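PDB 4E12: diketoreductase, which reduces dicarbonyl compounds with NADH and probably also interconverts (3S)-3-hydroxyacyl-CoA and 3-oxoacyl-CoA, as in fatty acid beta-oxidation. Local coordinates for residues Ile90-Glu95 with Ala118-Thr123; Lys84-Val89 with Ala113-Ala118. All coordinates share one frame; numbering follows the deposited sequence.

How the contacts relate
From the N terminus the chain enters strand 88-91 through Lys-84 to Asp-87, runs along the strand and leaves through the loop that carries Glu-95. After helix 97-110 it returns through Ala-113 to Thr-115 into strand 116-119 and leaves through Asn-120 to Thr-123. Contact 2 closes this excursion at the start of both strands, contact 1 at their ends. Their segments alternate along the chain, so the two closures cross rather than nest, as two parallel strands require. The centres lie about 15 Å apart, and Ala-118 belongs to both. Together they tie up one beta-alpha-beta unit of the NAD-binding domain, from its strand entrances to its cofactor-binding loops.

Contact 1. Residues Ile90-Glu95 with Ala118-Thr123; sequences IEAVPE and ATNSST
Glu-91 lies alongside Thr-119 on one face of the sheet, and its OE1 accepts a hydrogen bond from OG1 of Thr-119 at 2.9 Å. That hydroxyl meets OE1 on its syn side, 26° out of the carboxylate plane. The Glu-91 chain leaves with CG anti to the backbone N but bends at chi2 (-84°), which brings the carboxylate beside its own loop; there OE2 accepts from N of Val-93 at 2.9 Å through its anti lone pair. OE1 is also hydrogen-bonded to OH of Tyr-104 and OE2 is salt-bridged to NZ of Lys-100, which probably favours the charged form of this buried group. OG1 of Thr-119 accepts in turn from N of Ser-121 at 3.1 Å, an ST turn just after the strand. The strands pair in parallel through N of Glu-91 to O of Ala-118 at 2.7 Å, and the ladder continues past the second strand with N of Asn-120 donating to O of Glu-91 at 3.0 Å. On the opposite face are Ile-90 and Ala-118. Beyond the strands the loops part, and Glu-95 reaches back toward the second one. Its OE2 accepts from N of Ser-122 at 2.7 Å, the donor 31° out of the carboxylate plane, and more weakly from N of Thr-123 at 3.3 Å; OE1 is salt-bridged to Lys-100, which links both glutamates. Ser-122 OG is hydrogen-bonded to His-143, predicted to be important for catalysis, while Asn-120 OD1 accepts from N of Phe-144. Glu-95, Asn-120 and Ser-122, with Lys-100, are NAD(+)-binding residues of this protein, although no cofactor is bound to this chain; the contact shapes the cofactor site at the C-terminal ends of parallel strands, where a Rossmann fold characteristically holds its dinucleotide.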
loop_
_atom_site.group_PDB
_atom_site.type_symbol
_atom_site.label_atom_id
_atom_site.label_comp_id
_atom_site.label_asym_id
_atom_site.label_seq_id
_atom_site.Cartn_x
_atom_site.Cartn_y
_atom_site.Cartn_z
ATOM N N ILE A 90 16.459 -2.253 26.556
ATOM C CA ILE A 90 15.424 -2.439 25.564
ATOM C C ILE A 90 14.501 -3.525 26.113
ATOM O O ILE A 90 14.930 -4.654 26.356
ATOM C CB ILE A 90 16.029 -2.848 24.196
ATOM C CG1 ILE A 90 17.039 -1.793 23.719
ATOM C CG2 ILE A 90 14.920 -2.943 23.160
ATOM C CD1 ILE A 90 17.760 -2.142 22.439
ATOM N N GLU A 91 13.245 -3.156 26.333
ATOM C CA GLU A 91 12.241 -4.047 26.888
ATOM C C GLU A 91 11.403 -4.723 25.799
ATOM O O GLU A 91 10.726 -4.058 25.010
ATOM C CB GLU A 91 11.350 -3.274 27.866
ATOM C CG GLU A 91 10.162 -4.063 28.382
ATOM C CD GLU A 91 8.968 -4.025 27.445
ATOM O OE1 GLU A 91 8.451 -2.938 27.193
ATOM O OE2 GLU A 91 8.535 -5.087 26.941
ATOM N N ALA A 92 11.466 -6.052 25.770
ATOM C CA ALA A 92 10.778 -6.867 24.773
ATOM C C ALA A 92 10.150 -8.073 25.461
ATOM O O ALA A 92 10.310 -9.208 25.017
ATOM C CB ALA A 92 11.747 -7.311 23.663
ATOM N N VAL A 93 9.449 -7.812 26.567
ATOM C CA VAL A 93 8.727 -8.846 27.310
ATOM C C VAL A 93 7.337 -9.000 26.685
ATOM O O VAL A 93 6.943 -8.177 25.857
ATOM C CB VAL A 93 8.621 -8.457 28.801
ATOM C CG1 VAL A 93 10.014 -8.262 29.395
ATOM C CG2 VAL A 93 7.824 -7.180 28.958
ATOM N N PRO A 94 6.580 -10.052 27.055
ATOM C CA PRO A 94 5.246 -10.240 26.472
ATOM C C PRO A 94 4.343 -9.011 26.502
ATOM O O PRO A 94 4.548 -8.066 27.270
ATOM C CB PRO A 94 4.663 -11.401 27.280
ATOM C CG PRO A 94 5.842 -12.148 27.745
ATOM C CD PRO A 94 6.886 -11.099 28.043
ATOM N N GLU A 95 3.321 -9.036 25.662
ATOM C CA GLU A 95 2.515 -7.853 25.429
ATOM C C GLU A 95 1.393 -7.733 26.489
ATOM O O GLU A 95 0.206 -7.833 26.174
ATOM C CB GLU A 95 1.962 -7.953 24.007
ATOM C CG GLU A 95 1.950 -6.658 23.213
ATOM C CD GLU A 95 3.334 -6.052 22.985
ATOM O OE1 GLU A 95 4.151 -6.002 23.929
ATOM O OE2 GLU A 95 3.611 -5.624 21.843
ATOM N N ALA A 118 13.831 1.792 26.713
ATOM C CA ALA A 118 13.088 1.780 25.456
ATOM C C ALA A 118 12.199 0.539 25.372
ATOM O O ALA A 118 12.659 -0.585 25.598
ATOM C CB ALA A 118 14.065 1.840 24.284
ATOM N N THR A 119 10.923 0.745 25.057
ATOM C CA THR A 119 9.974 -0.352 24.867
ATOM C C THR A 119 9.871 -0.729 23.384
ATOM O O THR A 119 9.904 0.151 22.520
ATOM C CB THR A 119 8.561 0.047 25.395
ATOM O OG1 THR A 119 7.636 -1.019 25.158
ATOM C CG2 THR A 119 8.062 1.325 24.724
ATOM N N ASN A 120 9.763 -2.029 23.089
ATOM C CA ASN A 120 9.596 -2.494 21.712
ATOM C C ASN A 120 8.117 -2.768 21.436
ATOM O O ASN A 120 7.768 -3.329 20.392
ATOM C CB ASN A 120 10.431 -3.775 21.473
ATOM C CG ASN A 120 10.273 -4.328 20.065
ATOM O OD1 ASN A 120 10.412 -3.601 19.077
ATOM N ND2 ASN A 120 9.965 -5.616 19.966
ATOM N N SER A 121 7.246 -2.330 22.354
ATOM C CA SER A 121 5.837 -2.747 22.367
ATOM C C SER A 121 5.094 -2.422 21.071
ATOM O O SER A 121 5.163 -1.293 20.579
ATOM C CB SER A 121 5.096 -2.129 23.566
ATOM O OG SER A 121 3.758 -2.601 23.638
ATOM N N SER A 122 4.380 -3.414 20.531
ATOM C CA SER A 122 3.517 -3.214 19.363
ATOM C C SER A 122 2.046 -2.997 19.731
ATOM O O SER A 122 1.232 -2.727 18.847
ATOM C CB SER A 122 3.605 -4.396 18.378
ATOM O OG SER A 122 4.876 -4.495 17.747
ATOM N N THR A 123 1.689 -3.112 21.008
ATOM C CA THR A 123 0.287 -2.975 21.393
ATOM C C THR A 123 0.072 -1.896 22.451
ATOM O O THR A 123 -1.058 -1.462 22.680
ATOM C CB THR A 123 -0.270 -4.289 21.952
ATOM O OG1 THR A 123 0.398 -4.599 23.180
ATOM C CG2 THR A 123 -0.044 -5.417 20.967
#

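Contact 2. Residues Lys84-Val89 with Ala113-Ala118; sequences KDADLV and AKTIFA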
loop_
_atom_site.group_PDB
_atom_site.type_symbol
_atom_site.label_atom_id
_atom_site.label_comp_id
_atom_site.label_asym_id
_atom_site.label_seq_id
_atom_site.Cartn_x
_atom_site.Cartn_y
_atom_site.Cartn_z
ATOM N N LYS A 84 22.645 -3.306 36.173
ATOM C CA LYS A 84 23.388 -2.513 37.147
ATOM C C LYS A 84 24.225 -1.399 36.527
ATOM O O LYS A 84 24.397 -0.342 37.139
ATOM C CB LYS A 84 24.260 -3.397 38.044
ATOM C CG LYS A 84 25.346 -4.169 37.322
ATOM C CD LYS A 84 26.113 -5.054 38.305
ATOM C CE LYS A 84 27.180 -5.887 37.612
ATOM N NZ LYS A 84 27.875 -6.806 38.561
ATOM N N ASP A 85 24.750 -1.623 35.330
ATOM C CA ASP A 85 25.583 -0.618 34.683
ATOM C C ASP A 85 25.066 -0.365 33.265
ATOM O O ASP A 85 25.830 0.018 32.376
ATOM C CB ASP A 85 27.043 -1.091 34.629
ATOM C CG ASP A 85 28.013 0.026 34.241
ATOM O OD1 ASP A 85 27.666 1.215 34.413
ATOM O OD2 ASP A 85 29.119 -0.285 33.754
ATOM N N ALA A 86 23.770 -0.590 33.060
ATOM C CA ALA A 86 23.158 -0.442 31.740
ATOM C C ALA A 86 23.067 1.025 31.313
ATOM O O ALA A 86 22.675 1.890 32.097
ATOM C CB ALA A 86 21.772 -1.089 31.733
ATOM N N ASP A 87 23.447 1.309 30.072
ATOM C CA ASP A 87 23.246 2.638 29.489
ATOM C C ASP A 87 21.857 2.717 28.843
ATOM O O ASP A 87 21.235 3.781 28.758
ATOM C CB ASP A 87 24.322 2.901 28.431
ATOM C CG ASP A 87 25.722 2.908 29.016
ATOM O OD1 ASP A 87 25.899 3.508 30.097
ATOM O OD2 ASP A 87 26.631 2.300 28.409
ATOM N N LEU A 88 21.374 1.565 28.402
ATOM C CA LEU A 88 20.107 1.462 27.685
ATOM C C LEU A 88 19.517 0.107 27.985
ATOM O O LEU A 88 20.228 -0.899 27.962
ATOM C CB LEU A 88 20.368 1.553 26.179
ATOM C CG LEU A 88 19.206 1.307 25.206
ATOM C CD1 LEU A 88 18.206 2.450 25.311
ATOM C CD2 LEU A 88 19.752 1.232 23.779
ATOM N N VAL A 89 18.220 0.078 28.269
ATOM C CA VAL A 89 17.500 -1.176 28.437
ATOM C C VAL A 89 16.413 -1.223 27.379
ATOM O O VAL A 89 15.570 -0.324 27.290
ATOM C CB VAL A 89 16.853 -1.264 29.837
ATOM C CG1 VAL A 89 16.017 -2.538 29.981
ATOM C CG2 VAL A 89 17.941 -1.222 30.901
ATOM N N ALA A 113 20.662 5.863 37.512
ATOM C CA ALA A 113 19.926 7.024 37.025
ATOM C C ALA A 113 20.182 7.312 35.541
ATOM O O ALA A 113 19.346 7.921 34.868
ATOM C CB ALA A 113 20.253 8.246 37.869
ATOM N N LYS A 114 21.330 6.869 35.037
ATOM C CA LYS A 114 21.743 7.175 33.669
ATOM C C LYS A 114 20.937 6.419 32.616
ATOM O O LYS A 114 20.898 6.830 31.452
ATOM C CB LYS A 114 23.215 6.836 33.471
ATOM C CG LYS A 114 23.534 5.375 33.714
ATOM C CD LYS A 114 24.924 5.029 33.191
ATOM C CE LYS A 114 25.203 3.552 33.403
ATOM N NZ LYS A 114 26.556 3.177 32.897
ATOM N N THR A 115 20.313 5.318 33.029
ATOM C CA THR A 115 19.728 4.346 32.104
ATOM C C THR A 115 18.535 4.846 31.288
ATOM O O THR A 115 17.522 5.303 31.827
ATOM C CB THR A 115 19.372 3.017 32.822
ATOM O OG1 THR A 115 20.564 2.474 33.415
ATOM C CG2 THR A 115 18.829 1.991 31.826
ATOM N N ILE A 116 18.661 4.730 29.968
ATOM C CA ILE A 116 17.542 5.000 29.070
ATOM C C ILE A 116 16.693 3.744 28.948
ATOM O O ILE A 116 17.232 2.640 28.821
ATOM C CB ILE A 116 18.047 5.393 27.679
ATOM C CG1 ILE A 116 18.885 6.668 27.791
ATOM C CG2 ILE A 116 16.872 5.531 26.710
ATOM C CD1 ILE A 116 19.590 7.087 26.523
ATOM N N PHE A 117 15.375 3.905 29.018
ATOM C CA PHE A 117 14.464 2.777 28.848
ATOM C C PHE A 117 13.785 2.868 27.483
ATOM O O PHE A 117 13.196 3.895 27.139
ATOM C CB PHE A 117 13.349 2.772 29.901
ATOM C CG PHE A 117 13.818 2.578 31.324
ATOM C CD1 PHE A 117 15.105 2.134 31.610
ATOM C CD2 PHE A 117 12.956 2.842 32.378
ATOM C CE1 PHE A 117 15.528 1.956 32.929
ATOM C CE2 PHE A 117 13.370 2.670 33.705
ATOM C CZ PHE A 117 14.655 2.226 33.977
ATOM N N ALA A 118 13.831 1.792 26.713
ATOM C CA ALA A 118 13.088 1.780 25.456
ATOM C C ALA A 118 12.199 0.539 25.372
ATOM O O ALA A 118 12.659 -0.585 25.598
ATOM C CB ALA A 118 14.065 1.840 24.284
#
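This is a parallel strand pairing at the entrance of a beta-alpha-beta unit of the NAD-binding domain, where strands 88-91 and 116-119 begin. N of Ile-116 binds O of Asp-87 at 3.0 Å, O of Ile-116 accepts from N of Val-89, and O of Val-89 from N of Ala-118. Leu-88 and Ile-116 share one face: CD1 of the leucine packs on CG2 of the isoleucine at 3.6 Å, with helix 164-176 covering both. Val-89 and Phe-117 share the other face, CB of the valine 4.2 Å from CD1 of the ring; CG2 of Val-89 also presses on CG2 of Thr-115 at a tight 3.5 Å. Thr-115, with OG1 anti to its carbonyl carbon (chi1 -58°), donates from this hydroxyl to O of Ala-86 at 2.6 Å, 36° above the carbonyl plane. Before the strands, Lys-114 stretches past O of Ala-86 and sets NZ between two aspartates, 2.7 Å from OD1 of Asp-85 and 2.9 Å from OD1 of Asp-87. NZ lies 43° out of the Asp-85 carboxylate plane; at Asp-87 it comes from the syn side, also well out of plane. OD2 of Asp-87 accepts from N of Thr-5 and Asn-6. One ammonium shared by two carboxylates leaves net negative charge, and their attraction, probably softened by solvent at the exposed Asp-85 and Lys-114, ties together the segments leading into the strands.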